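Local coordinates for diol-dehydratase (Roseburia inulinivorans, PDB 5I2A), which probably acts as a B12-independent glycyl radical lyase that dehydrates 1,2-propanediol, at residues C205-E208 / S209-I212; W270-Q273 / Q274-I278; K252-E256 / F257-S261. All blocks are in the same frame, centred on the assembly; numbering follows the deposited sequence. Where two conformers were deposited one is given.

Contact 1. Residues C205-E208 / S209-I212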
ATOM      1  N   CYS A 205      11.769  -7.551   1.054  1.00 15.67           N
ATOM      2  CA  CYS A 205      11.725  -6.949  -0.275  1.00 14.92           C
ATOM      3  C   CYS A 205      12.452  -5.584  -0.284  1.00 16.51           C
ATOM      4  O   CYS A 205      13.211  -5.288  -1.197  1.00 16.40           O
ATOM      5  CB  CYS A 205      10.287  -6.779  -0.762  1.00 14.73           C
ATOM      6  SG  CYS A 205      10.144  -6.275  -2.503  1.00 21.82           S
ATOM      7  N   PHE A 206      12.199  -4.760   0.726  1.00 14.35           N
ATOM      8  CA  PHE A 206      12.836  -3.444   0.829  1.00 14.83           C
ATOM      9  C   PHE A 206      14.352  -3.583   0.972  1.00 12.74           C
ATOM     10  O   PHE A 206      15.106  -2.905   0.283  1.00 13.31           O
ATOM     11  CB  PHE A 206      12.258  -2.657   2.007  1.00 13.98           C
ATOM     12  CG  PHE A 206      12.959  -1.362   2.274  1.00 14.76           C
ATOM     13  CD1 PHE A 206      12.843  -0.296   1.397  1.00 14.84           C
ATOM     14  CD2 PHE A 206      13.746  -1.209   3.406  1.00 15.14           C
ATOM     15  CE1 PHE A 206      13.503   0.901   1.645  1.00 13.74           C
ATOM     16  CE2 PHE A 206      14.398  -0.014   3.662  1.00 13.38           C
ATOM     17  CZ  PHE A 206      14.281   1.040   2.776  1.00 13.22           C
ATOM     18  N   LEU A 207      14.790  -4.479   1.853  1.00 13.19           N
ATOM     19  CA  LEU A 207      16.220  -4.718   2.045  1.00 14.30           C
ATOM     20  C   LEU A 207      16.879  -5.241   0.753  1.00 17.35           C
ATOM     21  O   LEU A 207      17.961  -4.796   0.405  1.00 16.54           O
ATOM     22  CB  LEU A 207      16.463  -5.683   3.216  1.00 14.63           C
ATOM     23  CG  LEU A 207      16.029  -5.163   4.602  1.00 16.13           C
ATOM     24  CD1 LEU A 207      16.293  -6.163   5.719  1.00 14.68           C
ATOM     25  CD2 LEU A 207      16.710  -3.832   4.929  1.00 14.68           C
ATOM     26  N   GLU A 208      16.229  -6.156   0.031  1.00 16.86           N
ATOM     27  CA  GLU A 208      16.793  -6.639  -1.233  1.00 14.81           C
ATOM     28  C   GLU A 208      16.882  -5.508  -2.243  1.00 15.92           C
ATOM     29  O   GLU A 208      17.826  -5.441  -3.021  1.00 15.66           O
ATOM     30  CB  GLU A 208      15.966  -7.773  -1.842  1.00 13.32           C
ATOM     31  CG  GLU A 208      15.803  -8.998  -0.967  1.00 21.75           C
ATOM     32  CD  GLU A 208      16.960  -9.967  -1.062  1.00 35.75           C
ATOM     33  OE1 GLU A 208      18.013  -9.607  -1.641  1.00 30.53           O
ATOM     34  OE2 GLU A 208      16.802 -11.105  -0.561  1.00 38.51           O
ATOM     35  N   SER A 209      15.875  -4.639  -2.235  1.00 13.75           N
ATOM     36  CA  SER A 209      15.846  -3.470  -3.109  1.00 15.53           C
ATOM     37  C   SER A 209      17.030  -2.536  -2.860  1.00 11.99           C
ATOM     38  O   SER A 209      17.569  -1.950  -3.793  1.00 16.58           O
ATOM     39  CB  SER A 209      14.544  -2.691  -2.921  1.00 15.59           C
ATOM     40  OG  SER A 209      13.449  -3.466  -3.361  1.00 19.32           O
ATOM     41  N   ILE A 210      17.421  -2.391  -1.603  1.00 12.90           N
ATOM     42  CA  ILE A 210      18.595  -1.588  -1.293  1.00 14.05           C
ATOM     43  C   ILE A 210      19.855  -2.203  -1.912  1.00 15.78           C
ATOM     44  O   ILE A 210      20.660  -1.495  -2.514  1.00 14.75           O
ATOM     45  CB  ILE A 210      18.790  -1.423   0.214  1.00 13.86           C
ATOM     46  CG1 ILE A 210      17.646  -0.590   0.808  1.00 14.05           C
ATOM     47  CG2 ILE A 210      20.155  -0.779   0.508  1.00 12.86           C
ATOM     48  CD1 ILE A 210      17.699  -0.441   2.362  1.00 10.78           C
ATOM     49  N   LEU A 211      20.015  -3.519  -1.776  1.00 18.90           N
ATOM     50  CA  LEU A 211      21.189  -4.199  -2.325  1.00 15.71           C
ATOM     51  C   LEU A 211      21.306  -3.933  -3.828  1.00 15.62           C
ATOM     52  O   LEU A 211      22.359  -3.552  -4.334  1.00 17.52           O
ATOM     53  CB  LEU A 211      21.125  -5.713  -2.049  1.00 14.56           C
ATOM     54  CG  LEU A 211      21.240  -6.147  -0.584  1.00 16.31           C
ATOM     55  CD1 LEU A 211      21.239  -7.668  -0.464  1.00 15.56           C
ATOM     56  CD2 LEU A 211      22.483  -5.549   0.069  1.00 14.00           C
ATOM     57  N   ILE A 212      20.199  -4.111  -4.528  1.00 14.36           N
ATOM     58  CA  ILE A 212      20.149  -3.867  -5.953  1.00 14.82           C
ATOM     59  C   ILE A 212      20.510  -2.409  -6.276  1.00 19.46           C
ATOM     60  O   ILE A 212      21.291  -2.148  -7.192  1.00 16.13           O
ATOM     61  CB  ILE A 212      18.766  -4.230  -6.512  1.00 15.31           C
ATOM     62  CG1 ILE A 212      18.574  -5.749  -6.420  1.00 17.29           C
ATOM     63  CG2 ILE A 212      18.624  -3.759  -7.959  1.00 16.71           C
ATOM     64  CD1 ILE A 212      17.152  -6.217  -6.602  1.00 15.34           C
TER
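The carbonyl oxygen of C205 is gripped twice by S209. The backbone N of S209 lies 2.9 Å from C205 O, and OG of S209 lies 2.8 Å from the same C205 O. The two donors arrive from opposite faces of the carbonyl plane, and the hydroxyl stands above it, 35° out. The torsion of S209 allows this. OG sits beside the backbone N and anti to the carbonyl carbon (chi1 -66°), and from there it folds back over the preceding turn. The buried hydroxyl is bonded within its own helix, and it also makes a weak bond with V50 O. Helical i to i+4 bonds follow from I210 N to F206 O, L211 N to L207 O and I212 N to E208 O. The last is the straightest, at 169°.

The apolar side is carried by F206 and I210, one turn apart. CD1 of I210 meets the far rim of the ring, 3.6 Å from CE2 of F206. CG1 of I210 lies above one face, offset toward the rim. I210 is extended, which carries CD1 out along the ring. L207 touches the same methyl more loosely, with its CD2 4.4 Å from CD1 of I210. On another side of the helix, OE1 of E208 passes 3.9 Å from CD1 of L211, a plain van der Waals approach.

All of this lies within helix 200-233, in the pyruvate formate lyase-like part of the chain. Helix 49-63 covers S209 and I212 through M51. Helix 171-190 covers L207, I210 and L211 through M190, V186 and K183. Helix 525-529 packs on F206, S209 and I210, and C205 also meets Y140 of the second subunit.

Contact 2. Residues W270-Q273 / Q274-I278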
ATOM      1  N   TRP A 270      30.449  13.136  -5.002  1.00 13.23           N
ATOM      2  CA  TRP A 270      29.738  13.618  -6.180  1.00 16.35           C
ATOM      3  C   TRP A 270      28.809  12.541  -6.756  1.00 16.48           C
ATOM      4  O   TRP A 270      27.698  12.844  -7.138  1.00 15.20           O
ATOM      5  CB  TRP A 270      30.675  14.117  -7.292  1.00 13.34           C
ATOM      6  CG  TRP A 270      29.861  14.504  -8.499  1.00 14.32           C
ATOM      7  CD1 TRP A 270      29.821  13.874  -9.702  1.00 14.11           C
ATOM      8  CD2 TRP A 270      28.890  15.563  -8.568  1.00 14.44           C
ATOM      9  NE1 TRP A 270      28.915  14.499 -10.533  1.00 15.17           N
ATOM     10  CE2 TRP A 270      28.327  15.532  -9.854  1.00 14.54           C
ATOM     11  CE3 TRP A 270      28.457  16.542  -7.662  1.00 16.07           C
ATOM     12  CZ2 TRP A 270      27.343  16.433 -10.259  1.00 10.34           C
ATOM     13  CZ3 TRP A 270      27.490  17.445  -8.067  1.00 12.79           C
ATOM     14  CH2 TRP A 270      26.946  17.386  -9.356  1.00 14.15           C
ATOM     15  N   PHE A 271      29.265  11.298  -6.829  1.00 16.81           N
ATOM     16  CA  PHE A 271      28.407  10.218  -7.331  1.00 15.52           C
ATOM     17  C   PHE A 271      27.116  10.107  -6.501  1.00 11.77           C
ATOM     18  O   PHE A 271      26.040   9.929  -7.050  1.00 13.45           O
ATOM     19  CB  PHE A 271      29.168   8.884  -7.340  1.00 13.25           C
ATOM     20  CG  PHE A 271      29.985   8.651  -8.601  1.00 17.73           C
ATOM     21  CD1 PHE A 271      29.493   9.016  -9.846  1.00 15.17           C
ATOM     22  CD2 PHE A 271      31.245   8.078  -8.532  1.00 14.99           C
ATOM     23  CE1 PHE A 271      30.238   8.800 -11.003  1.00 17.79           C
ATOM     24  CE2 PHE A 271      31.999   7.857  -9.685  1.00 16.38           C
ATOM     25  CZ  PHE A 271      31.503   8.216 -10.915  1.00 17.52           C
ATOM     26  N   ILE A 272      27.224  10.245  -5.186  1.00 13.14           N
ATOM     27  CA  ILE A 272      26.038  10.177  -4.344  1.00 15.36           C
ATOM     28  C   ILE A 272      25.127  11.376  -4.632  1.00 16.00           C
ATOM     29  O   ILE A 272      23.929  11.200  -4.853  1.00 14.13           O
ATOM     30  CB  ILE A 272      26.390  10.123  -2.847  1.00 13.32           C
ATOM     31  CG1 ILE A 272      27.204   8.864  -2.539  1.00 13.92           C
ATOM     32  CG2 ILE A 272      25.126  10.145  -2.018  1.00 13.67           C
ATOM     33  CD1 ILE A 272      26.522   7.546  -2.997  1.00 13.79           C
ATOM     34  N   GLN A 273      25.707  12.576  -4.668  1.00 16.39           N
ATOM     35  CA  GLN A 273      24.963  13.799  -4.990  1.00 16.15           C
ATOM     36  C   GLN A 273      24.223  13.670  -6.315  1.00 14.84           C
ATOM     37  O   GLN A 273      23.081  14.105  -6.444  1.00 14.00           O
ATOM     38  CB  GLN A 273      25.898  15.011  -5.056  1.00 14.61           C
ATOM     39  CG  GLN A 273      25.182  16.349  -5.251  1.00 15.21           C
ATOM     40  CD  GLN A 273      24.404  16.797  -4.008  1.00 15.86           C
ATOM     41  OE1 GLN A 273      24.580  16.250  -2.916  1.00 13.77           O
ATOM     42  NE2 GLN A 273      23.546  17.803  -4.177  1.00 11.10           N
ATOM     43  N   GLN A 274      24.892  13.084  -7.298  1.00 13.40           N
ATOM     44  CA  GLN A 274      24.327  12.948  -8.624  1.00 14.95           C
ATOM     45  C   GLN A 274      23.225  11.883  -8.701  1.00 17.03           C
ATOM     46  O   GLN A 274      22.126  12.169  -9.174  1.00 14.22           O
ATOM     47  CB  GLN A 274      25.422  12.621  -9.646  1.00 13.22           C
ATOM     48  CG  GLN A 274      24.897  12.584 -11.079  1.00 14.92           C
ATOM     49  CD  GLN A 274      25.818  11.826 -12.035  1.00 15.42           C
ATOM     50  OE1 GLN A 274      26.847  11.290 -11.628  1.00 15.37           O
ATOM     51  NE2 GLN A 274      25.447  11.787 -13.305  1.00 12.07           N
ATOM     52  N   VAL A 275      23.507  10.665  -8.240  1.00 13.44           N
ATOM     53  CA  VAL A 275      22.561   9.579  -8.502  1.00 15.29           C
ATOM     54  C   VAL A 275      21.272   9.728  -7.689  1.00 15.34           C
ATOM     55  O   VAL A 275      20.228   9.264  -8.123  1.00 14.87           O
ATOM     56  CB  VAL A 275      23.164   8.176  -8.234  1.00 15.67           C
ATOM     57  CG1 VAL A 275      24.349   7.921  -9.161  1.00 15.38           C
ATOM     58  CG2 VAL A 275      23.526   7.990  -6.751  1.00 14.08           C
ATOM     59  N   LEU A 276      21.343  10.388  -6.532  1.00 13.87           N
ATOM     60  CA  LEU A 276      20.141  10.698  -5.764  1.00 15.01           C
ATOM     61  C   LEU A 276      19.149  11.448  -6.647  1.00 12.65           C
ATOM     62  O   LEU A 276      17.948  11.257  -6.527  1.00 11.20           O
ATOM     63  CB  LEU A 276      20.470  11.520  -4.514  1.00 10.44           C
ATOM     64  CG  LEU A 276      21.099  10.746  -3.348  1.00 13.10           C
ATOM     65  CD1 LEU A 276      21.584  11.711  -2.291  1.00 12.69           C
ATOM     66  CD2 LEU A 276      20.109   9.734  -2.744  1.00 12.73           C
ATOM     67  N   GLN A 277      19.670  12.275  -7.552  1.00 13.34           N
ATOM     68  CA  GLN A 277      18.829  13.124  -8.394  1.00 13.17           C
ATOM     69  C   GLN A 277      18.517  12.485  -9.752  1.00 14.98           C
ATOM     70  O   GLN A 277      17.782  13.042 -10.566  1.00 14.20           O
ATOM     71  CB  GLN A 277      19.490  14.501  -8.550  1.00 11.33           C
ATOM     72  CG  GLN A 277      19.580  15.182  -7.169  1.00 10.25           C
ATOM     73  CD  GLN A 277      20.206  16.538  -7.191  1.00 13.68           C
ATOM     74  OE1 GLN A 277      19.541  17.530  -7.459  1.00 15.26           O
ATOM     75  NE2 GLN A 277      21.497  16.598  -6.874  1.00 13.87           N
ATOM     76  N   ILE A 278      19.067  11.299  -9.963  1.00 14.45           N
ATOM     77  CA  ILE A 278      18.612  10.406 -11.014  1.00 13.29           C
ATOM     78  C   ILE A 278      17.481   9.519 -10.461  1.00 11.47           C
ATOM     79  O   ILE A 278      16.473   9.318 -11.118  1.00 13.22           O
ATOM     80  CB  ILE A 278      19.772   9.536 -11.550  1.00 13.19           C
ATOM     81  CG1 ILE A 278      20.784  10.402 -12.311  1.00 15.59           C
ATOM     82  CG2 ILE A 278      19.260   8.406 -12.441  1.00 13.29           C
ATOM     83  CD1 ILE A 278      22.014   9.615 -12.774  1.00 16.66           C
TER
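The backbone is helical throughout, with Q274 N, V275 N and L276 N bonded to the carbonyls of W270, F271 and I272; the first is 2.8 Å long, from Q274 N to W270 O. At the next step a side chain takes part. NE2 of Q277 donates to Q273 O at 3.0 Å and is nearly straight, 174°. The oxygen lies in the amide plane of Q277, but the donor stands above the carbonyl plane of Q273. The backbone N of Q277 bonds instead to Q274 O, closing a tighter turn near the helix end.

The amides of Q273 and Q277 are almost perpendicular, 83° apart. OE1 of Q273 accepts from OH of Y171. NE2 of Q273 and NE2 of Q277 both donate to OE1 of Q345. With an alanine here instead of the second glutamine, Q277, Q273 O would probably lose its side-chain donor, and Q345 one of its two amide partners.

Q274 runs out beside two rings. CB lies over one face of the W270 indole, toward the rim. With CG anti to the backbone N (chi1 -175°) and the chain extended, the amide is carried on to the edge of the F271 ring. It is nearly coplanar with that ring, and OE1 of Q274 lies 3.9 Å from CD1 of F271. That buried oxygen has no polar partner in the model. NE2 of Q274 is bonded to T78, and NE1 of W270 to G76 O. Further round, CG2 of I272 packs 3.9 Å from CD1 of L276.

The turns belong to helix 262-279. Helix 525-529 lies against I272, V275 and L276, chiefly through F526. Helix 309-323 borders W270 and Q273, and helix 200-233 packs on F271 and V275.

Contact 3. Residues K252-E256 / F257-S261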
ATOM      1  N   LYS A 252      36.988   3.079  -9.857  1.00 19.79           N
ATOM      2  CA  LYS A 252      36.978   1.657  -9.528  1.00 18.76           C
ATOM      3  C   LYS A 252      36.921   1.420  -8.027  1.00 18.45           C
ATOM      4  O   LYS A 252      36.578   0.332  -7.595  1.00 21.41           O
ATOM      5  CB  LYS A 252      38.211   0.941 -10.085  1.00 25.82           C
ATOM      6  CG  LYS A 252      38.205   0.673 -11.571  1.00 25.88           C
ATOM      7  CD  LYS A 252      39.504  -0.045 -11.944  1.00 32.07           C
ATOM      8  CE  LYS A 252      39.812   0.058 -13.421  1.00 34.29           C
ATOM      9  NZ  LYS A 252      38.939  -0.821 -14.247  1.00 48.48           N
ATOM     10  N   ASN A 253      37.279   2.428  -7.233  0.58 17.32           N
ATOM     11  CA  ASN A 253      37.272   2.269  -5.780  0.58 18.99           C
ATOM     12  C   ASN A 253      36.043   2.874  -5.108  0.58 18.96           C
ATOM     13  O   ASN A 253      35.521   2.301  -4.153  0.58 20.68           O
ATOM     14  CB  ASN A 253      38.534   2.876  -5.154  0.58 19.59           C
ATOM     15  CG  ASN A 253      38.865   2.264  -3.795  0.58 19.94           C
ATOM     16  OD1 ASN A 253      39.081   1.054  -3.694  0.58 23.67           O
ATOM     17  ND2 ASN A 253      38.931   3.096  -2.750  0.58 19.07           N
ATOM     18  N   VAL A 254      35.586   4.028  -5.584  1.00 17.05           N
ATOM     19  CA  VAL A 254      34.471   4.705  -4.918  1.00 18.39           C
ATOM     20  C   VAL A 254      33.272   4.870  -5.862  1.00 18.67           C
ATOM     21  O   VAL A 254      33.430   5.035  -7.061  1.00 17.19           O
ATOM     22  CB  VAL A 254      34.894   6.087  -4.325  1.00 17.46           C
ATOM     23  CG1 VAL A 254      35.923   5.906  -3.209  1.00 17.97           C
ATOM     24  CG2 VAL A 254      35.409   7.024  -5.397  1.00 18.19           C
ATOM     25  N   PRO A 255      32.055   4.820  -5.312  1.00 15.52           N
ATOM     26  CA  PRO A 255      31.760   4.760  -3.885  1.00 18.18           C
ATOM     27  C   PRO A 255      31.593   3.340  -3.325  1.00 17.08           C
ATOM     28  O   PRO A 255      31.089   3.213  -2.215  1.00 16.73           O
ATOM     29  CB  PRO A 255      30.447   5.534  -3.794  1.00 16.67           C
ATOM     30  CG  PRO A 255      29.765   5.184  -5.045  1.00 17.68           C
ATOM     31  CD  PRO A 255      30.824   4.991  -6.102  1.00 14.62           C
ATOM     32  N   GLU A 256      32.027   2.311  -4.045  1.00 18.05           N
ATOM     33  CA  GLU A 256      31.932   0.950  -3.521  1.00 18.92           C
ATOM     34  C   GLU A 256      32.670   0.806  -2.189  1.00 22.00           C
ATOM     35  O   GLU A 256      32.132   0.253  -1.225  1.00 18.96           O
ATOM     36  CB  GLU A 256      32.468  -0.087  -4.521  1.00 18.25           C
ATOM     37  CG  GLU A 256      32.524  -1.509  -3.911  1.00 18.49           C
ATOM     38  CD  GLU A 256      32.723  -2.607  -4.933  1.00 24.61           C
ATOM     39  OE1 GLU A 256      33.220  -2.330  -6.048  1.00 21.46           O
ATOM     40  OE2 GLU A 256      32.363  -3.757  -4.623  1.00 24.37           O
ATOM     41  N   PHE A 257      33.882   1.346  -2.130  1.00 24.72           N
ATOM     42  CA  PHE A 257      34.749   1.167  -0.971  1.00 19.94           C
ATOM     43  C   PHE A 257      34.989   2.474  -0.229  1.00 17.57           C
ATOM     44  O   PHE A 257      34.720   3.544  -0.767  1.00 17.65           O
ATOM     45  CB  PHE A 257      36.080   0.545  -1.422  1.00 19.38           C
ATOM     46  CG  PHE A 257      35.925  -0.827  -2.019  1.00 22.45           C
ATOM     47  CD1 PHE A 257      35.592  -1.909  -1.219  1.00 21.72           C
ATOM     48  CD2 PHE A 257      36.105  -1.035  -3.377  1.00 22.37           C
ATOM     49  CE1 PHE A 257      35.443  -3.179  -1.763  1.00 22.63           C
ATOM     50  CE2 PHE A 257      35.959  -2.299  -3.927  1.00 24.36           C
ATOM     51  CZ  PHE A 257      35.623  -3.371  -3.117  1.00 23.25           C
ATOM     52  N   PRO A 258      35.471   2.389   1.023  1.00 16.67           N
ATOM     53  CA  PRO A 258      35.843   3.601   1.759  1.00 17.09           C
ATOM     54  C   PRO A 258      36.839   4.457   0.978  1.00 21.11           C
ATOM     55  O   PRO A 258      37.717   3.920   0.304  1.00 22.77           O
ATOM     56  CB  PRO A 258      36.475   3.052   3.044  1.00 19.51           C
ATOM     57  CG  PRO A 258      35.805   1.716   3.241  1.00 17.17           C
ATOM     58  CD  PRO A 258      35.613   1.175   1.854  1.00 15.19           C
ATOM     59  N   ALA A 259      36.678   5.773   1.049  1.00 21.38           N
ATOM     60  CA  ALA A 259      37.549   6.689   0.319  1.00 21.57           C
ATOM     61  C   ALA A 259      38.969   6.669   0.887  1.00 22.54           C
ATOM     62  O   ALA A 259      39.153   6.873   2.078  1.00 19.21           O
ATOM     63  CB  ALA A 259      36.984   8.105   0.364  1.00 18.30           C
ATOM     64  N   GLU A 260      39.956   6.454   0.020  1.00 21.45           N
ATOM     65  CA  GLU A 260      41.368   6.381   0.420  1.00 30.01           C
ATOM     66  C   GLU A 260      42.170   7.659   0.162  1.00 27.29           C
ATOM     67  O   GLU A 260      43.345   7.733   0.495  1.00 26.67           O
ATOM     68  CB  GLU A 260      42.063   5.236  -0.315  1.00 26.14           C
ATOM     69  CG  GLU A 260      41.266   3.961  -0.365  1.00 34.85           C
ATOM     70  CD  GLU A 260      41.761   2.930   0.615  1.00 46.01           C
ATOM     71  OE1 GLU A 260      41.954   3.278   1.804  1.00 48.50           O
ATOM     72  OE2 GLU A 260      41.966   1.775   0.185  1.00 49.02           O
ATOM     73  N   SER A 261      41.542   8.646  -0.458  1.00 25.20           N
ATOM     74  CA  SER A 261      42.214   9.899  -0.773  1.00 24.04           C
ATOM     75  C   SER A 261      41.208  11.036  -0.817  1.00 27.13           C
ATOM     76  O   SER A 261      39.998  10.793  -0.815  1.00 25.26           O
ATOM     77  CB  SER A 261      42.943   9.802  -2.113  1.00 22.23           C
ATOM     78  OG  SER A 261      42.020   9.766  -3.183  1.00 24.33           O
TER
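F257 and E256 lie side by side and point the same way. The carboxylate of E256 is stacked on the ring of F257, with planes 13° apart. CG of E256 stands over the centre of the ring, 3.6 Å from the F257 centroid, as a CH-pi contact. CD of E256 carries on toward the rim, 3.4 Å from CE2 of F257. E256 is extended, with CG anti to its own N (chi1 173°), and its chain therefore runs along the ring face.

N253 meets F257 differently. In one of its two deposited conformers the two side chains cross at about a right angle, and OD1 of N253 comes 3.6 Å from CD2 of F257. The carbonyl O of N253 lies near the ring plane at the same edge. That carbonyl also accepts from the backbone N of F257, at 2.8 Å and nearly in line with the C=O. The ring is thus bordered at its edge by N253 and stacked on one face by E256. In the same conformer ND2 of N253 turns the other way and is bonded beyond the contact to OE1 of E264. V254 packs CG1 4.3 Å from CB of A259.

A cis peptide precedes P255, in the turn closed by the F257 N to N253 O bond. The arrangement is a helix-to-helix connection. A proline-containing loop joins helix 238-253 to helix 262-279, and S261 is the N-cap of the latter, with its OG bonded to E264 N. E264 also accepts from E260 N, so the start of the new helix is tied back to the loop.

Overall arrangement
The three contacts lie on the same side of the chain's centre, all in its pyruvate formate lyase-like part. Contacts 2 and 3 touch: CD2 of F271 is 4.0 Å from CD of P255, so the loop at 252-261 packs against the helix that follows it. Their centres are 15 Å apart. Contact 1 touches neither; its nearest atoms are about 10 Å from each, and its centre is 18 Å from contact 2 and 22 Å from contact 3. Helix 200-233, which holds contact 1, joins them by packing farther along on F271, V275 and P255. The glycyl radical, predicted at G817 and not present in this structure, belongs to none of them.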